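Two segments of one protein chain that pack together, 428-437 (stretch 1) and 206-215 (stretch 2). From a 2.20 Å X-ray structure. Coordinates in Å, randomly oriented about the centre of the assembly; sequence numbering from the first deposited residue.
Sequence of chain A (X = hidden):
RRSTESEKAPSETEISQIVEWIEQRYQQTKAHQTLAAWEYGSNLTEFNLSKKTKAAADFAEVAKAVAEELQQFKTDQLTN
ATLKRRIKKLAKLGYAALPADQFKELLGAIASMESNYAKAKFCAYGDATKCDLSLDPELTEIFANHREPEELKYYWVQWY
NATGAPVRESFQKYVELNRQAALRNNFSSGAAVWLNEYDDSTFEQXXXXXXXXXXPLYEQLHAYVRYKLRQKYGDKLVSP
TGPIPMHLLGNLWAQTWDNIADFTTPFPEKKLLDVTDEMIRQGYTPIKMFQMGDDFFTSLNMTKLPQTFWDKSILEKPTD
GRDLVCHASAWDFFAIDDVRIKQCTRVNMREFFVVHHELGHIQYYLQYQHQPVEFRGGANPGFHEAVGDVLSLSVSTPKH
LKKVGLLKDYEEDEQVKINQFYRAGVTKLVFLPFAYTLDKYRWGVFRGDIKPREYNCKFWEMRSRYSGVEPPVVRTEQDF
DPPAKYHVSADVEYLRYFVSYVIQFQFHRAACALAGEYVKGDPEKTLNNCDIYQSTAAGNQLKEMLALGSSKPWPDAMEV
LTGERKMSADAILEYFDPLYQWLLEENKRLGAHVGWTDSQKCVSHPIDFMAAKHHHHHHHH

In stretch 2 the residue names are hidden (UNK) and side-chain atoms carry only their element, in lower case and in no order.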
# COMPACT_ATOMS: atom_id res chain seq x y z
N LYS A 428 4.75 -2.94 10.98
CA LYS A 428 5.46 -2.67 9.73
C LYS A 428 6.36 -3.80 9.25
O LYS A 428 6.38 -4.08 8.06
CB LYS A 428 6.30 -1.38 9.86
CG LYS A 428 5.47 -0.17 10.37
CD LYS A 428 6.05 1.17 9.97
CE LYS A 428 5.92 1.43 8.46
NZ LYS A 428 4.58 1.92 7.98
N LEU A 429 7.11 -4.45 10.13
CA LEU A 429 8.07 -5.42 9.61
C LEU A 429 7.36 -6.60 8.96
O LEU A 429 7.79 -7.08 7.91
CB LEU A 429 9.02 -5.89 10.70
CG LEU A 429 10.05 -6.86 10.16
CD1 LEU A 429 11.04 -6.14 9.26
CD2 LEU A 429 10.78 -7.53 11.29
N VAL A 430 6.27 -7.09 9.57
CA VAL A 430 5.61 -8.28 9.05
C VAL A 430 4.99 -8.06 7.67
O VAL A 430 4.63 -9.03 6.98
CB VAL A 430 4.52 -8.78 10.02
CG1 VAL A 430 5.09 -9.01 11.41
CG2 VAL A 430 3.38 -7.81 10.08
N PHE A 431 4.82 -6.81 7.26
CA PHE A 431 4.14 -6.51 5.99
C PHE A 431 5.02 -6.82 4.79
O PHE A 431 4.51 -7.17 3.71
CB PHE A 431 3.69 -5.04 6.03
CG PHE A 431 3.12 -4.53 4.75
CD1 PHE A 431 1.80 -4.77 4.42
CD2 PHE A 431 3.89 -3.79 3.89
CE1 PHE A 431 1.27 -4.31 3.24
CE2 PHE A 431 3.37 -3.34 2.69
CZ PHE A 431 2.07 -3.60 2.38
N LEU A 432 6.33 -6.74 4.93
CA LEU A 432 7.20 -6.95 3.77
C LEU A 432 7.07 -8.33 3.16
O LEU A 432 6.84 -8.42 1.94
CB LEU A 432 8.65 -6.64 4.17
CG LEU A 432 8.83 -5.12 4.34
CD1 LEU A 432 9.64 -4.79 5.52
CD2 LEU A 432 9.47 -4.53 3.10
N PRO A 433 7.17 -9.43 3.91
CA PRO A 433 6.89 -10.73 3.30
C PRO A 433 5.51 -10.81 2.68
O PRO A 433 5.35 -11.43 1.62
CB PRO A 433 7.05 -11.72 4.47
CG PRO A 433 7.90 -10.94 5.51
CD PRO A 433 7.51 -9.52 5.34
N PHE A 434 4.50 -10.22 3.31
CA PHE A 434 3.18 -10.22 2.70
C PHE A 434 3.21 -9.53 1.34
O PHE A 434 2.74 -10.09 0.35
CB PHE A 434 2.18 -9.51 3.61
CG PHE A 434 0.82 -9.34 2.99
CD1 PHE A 434 -0.12 -10.35 3.05
CD2 PHE A 434 0.50 -8.16 2.34
CE1 PHE A 434 -1.37 -10.19 2.50
CE2 PHE A 434 -0.75 -8.00 1.78
CZ PHE A 434 -1.68 -9.01 1.86
N ALA A 435 3.71 -8.29 1.29
CA ALA A 435 3.70 -7.53 0.04
C ALA A 435 4.47 -8.27 -1.04
O ALA A 435 4.02 -8.34 -2.19
CB ALA A 435 4.29 -6.14 0.28
N TYR A 436 5.60 -8.88 -0.67
CA TYR A 436 6.39 -9.67 -1.61
C TYR A 436 5.56 -10.80 -2.23
O TYR A 436 5.58 -10.98 -3.45
CB TYR A 436 7.61 -10.26 -0.88
CG TYR A 436 8.49 -11.17 -1.71
CD1 TYR A 436 9.28 -10.68 -2.74
CD2 TYR A 436 8.58 -12.54 -1.42
CE1 TYR A 436 10.11 -11.53 -3.48
CE2 TYR A 436 9.40 -13.37 -2.13
CZ TYR A 436 10.15 -12.88 -3.17
OH TYR A 436 10.98 -13.74 -3.88
N THR A 437 4.82 -11.55 -1.41
CA THR A 437 4.12 -12.72 -1.94
C THR A 437 3.00 -12.33 -2.90
O THR A 437 2.64 -13.13 -3.77
CB THR A 437 3.52 -13.57 -0.82
OG1 THR A 437 2.70 -12.75 0.00
CG2 THR A 437 4.60 -14.18 0.05
N UNK A 206 16.95 -7.70 -6.59
CA UNK A 206 17.11 -6.84 -5.42
C UNK A 206 16.03 -7.10 -4.40
O UNK A 206 16.28 -7.04 -3.18
c UNK A 206 18.25 -5.03 -6.80
n UNK A 206 18.58 -3.21 -8.34
c UNK A 206 17.10 -5.38 -5.85
o UNK A 206 18.05 -2.72 -6.20
c UNK A 206 18.29 -3.55 -7.09
N UNK A 207 14.81 -7.40 -4.86
CA UNK A 207 13.69 -7.63 -3.95
C UNK A 207 13.85 -8.96 -3.23
O UNK A 207 13.62 -9.05 -2.02
c UNK A 207 12.07 -6.11 -5.12
c UNK A 207 12.37 -7.56 -4.74
c UNK A 207 11.26 -8.15 -3.92
N UNK A 208 14.24 -10.01 -3.97
CA UNK A 208 14.62 -11.27 -3.33
C UNK A 208 15.72 -11.06 -2.30
O UNK A 208 15.70 -11.65 -1.22
c UNK A 208 13.97 -12.69 -5.36
o UNK A 208 12.77 -12.37 -5.15
o UNK A 208 14.32 -13.35 -6.37
c UNK A 208 15.08 -12.28 -4.39
N UNK A 209 16.71 -10.23 -2.61
CA UNK A 209 17.79 -10.02 -1.65
C UNK A 209 17.29 -9.33 -0.38
O UNK A 209 17.77 -9.64 0.72
o UNK A 209 20.42 -9.27 -4.07
c UNK A 209 18.92 -9.21 -2.26
c UNK A 209 19.63 -9.94 -3.37
o UNK A 209 19.41 -11.17 -3.54
N UNK A 210 16.35 -8.39 -0.50
CA UNK A 210 15.84 -7.74 0.70
C UNK A 210 15.04 -8.74 1.54
O UNK A 210 15.16 -8.77 2.77
c UNK A 210 14.30 -5.98 1.56
c UNK A 210 15.92 -5.43 -0.28
c UNK A 210 15.01 -6.50 0.34
N UNK A 211 14.24 -9.59 0.89
CA UNK A 211 13.46 -10.58 1.63
C UNK A 211 14.38 -11.49 2.43
O UNK A 211 14.08 -11.84 3.58
c UNK A 211 12.58 -11.40 0.67
c UNK A 211 12.30 -12.77 1.26
c UNK A 211 11.25 -10.69 0.43
c UNK A 211 10.34 -10.61 1.69
N UNK A 212 15.52 -11.89 1.85
CA UNK A 212 16.43 -12.77 2.57
C UNK A 212 17.10 -12.07 3.74
O UNK A 212 17.39 -12.71 4.75
c UNK A 212 18.41 -14.39 2.29
o UNK A 212 16.51 -15.90 2.60
c UNK A 212 17.65 -15.52 3.02
c UNK A 212 17.48 -13.36 1.62
o UNK A 212 18.20 -16.00 4.03
N UNK A 213 17.35 -10.76 3.63
CA UNK A 213 17.95 -10.04 4.76
C UNK A 213 16.94 -9.82 5.87
O UNK A 213 17.30 -9.80 7.05
c UNK A 213 20.00 -7.35 2.84
c UNK A 213 18.50 -8.68 4.32
c UNK A 213 19.60 -8.74 3.28
o UNK A 213 20.70 -6.65 3.56
n UNK A 213 19.51 -6.93 1.69
N UNK A 214 15.67 -9.60 5.51
CA UNK A 214 14.58 -9.45 6.47
C UNK A 214 14.25 -10.76 7.18
O UNK A 214 13.89 -10.76 8.37
c UNK A 214 14.12 -6.60 6.46
c UNK A 214 13.67 -7.42 5.32
c UNK A 214 13.39 -8.88 5.69
c UNK A 214 12.07 -9.02 6.42
N UNK A 215 14.39 -11.89 6.49
CA UNK A 215 13.84 -13.16 6.98
C UNK A 215 14.25 -13.51 8.40
O UNK A 215 13.37 -13.89 9.19
c UNK A 215 14.22 -14.28 6.00
n UNK A 215 15.86 -17.57 7.80
c UNK A 215 14.31 -16.82 5.56
n UNK A 215 15.77 -16.76 5.64
c UNK A 215 16.47 -17.12 6.72
n UNK A 215 17.79 -17.01 6.71
c UNK A 215 13.65 -15.65 6.36

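Position 206 carries five side-chain atoms: three carbons in line, the third holding one oxygen and one nitrogen. It lies out of reach of stretch 1. The terminal amide makes it Gln 206.

Position 207 has three carbons, forked at CB. One arm lies 3.4 Å from CD1 of Tyr 436, at the edge of the ring. A fork of two single carbons is valine, Val 207, and the touching atom is CG1.

Position 208 has two carbons, the second carrying two oxygens. One oxygen sits 2.6 Å from OH of Tyr 436. A carboxylate on so short a stem is aspartate. Tyr 436 OH donates a hydrogen bond to Asp 208 OD1.

Position 209 has the same set, two carbons and two oxygens, but is exposed and touches nothing on stretch 1. It is Asp 209.

Position 210 repeats the three-carbon fork at CB. Its side chain makes no contact with stretch 1. It is Val 210.

Position 211 has four carbons, forked at CB, with one arm two carbons long. The inner carbon of that arm lies 3.5 Å from CG of Tyr 436, and its end lies 3.8 Å from CA of Pro 433. This is isoleucine. Ile 211 CG1 sits over a face of the Tyr 436 ring, 3.7 Å from its centroid, in a CH-pi contact.

Position 212 has three carbons, the third carrying two oxygens. It is out of reach of stretch 1. It is Glu 212.

Position 213 has three carbons ending in one oxygen and one nitrogen. It too is exposed and out of reach. It is Gln 213.

Position 214 again shows four carbons forked at CB, one arm longer. The short arm comes 4.2 Å from CD1 of Leu 429. It is Ile 214, touching through CG2.

Position 215 has three carbons, a nitrogen, then a carbon with two more nitrogens. This guanidinium is Arg 215. Its CA-to-CB bond points away from stretch 1, and its NH1 forms a salt bridge with Glu 212 OE2 at 2.9 Å.

Helices 431-437 and 206-215 run roughly antiparallel, at 149°. Tyr 436 has the largest area covered by the other stretch. Ile 211 covers a face of its ring and Val 207 meets the edge. The bond to Asp 208 helps hold its hydroxyl, which is also bonded elsewhere in the structure. Pro 433 and, earlier in stretch 1, Leu 429 continue the apolar packing, looser than at the ring, against Ile 211 and Ile 214.

Stretch 2, residues 206-215: QVDDVIEQIR
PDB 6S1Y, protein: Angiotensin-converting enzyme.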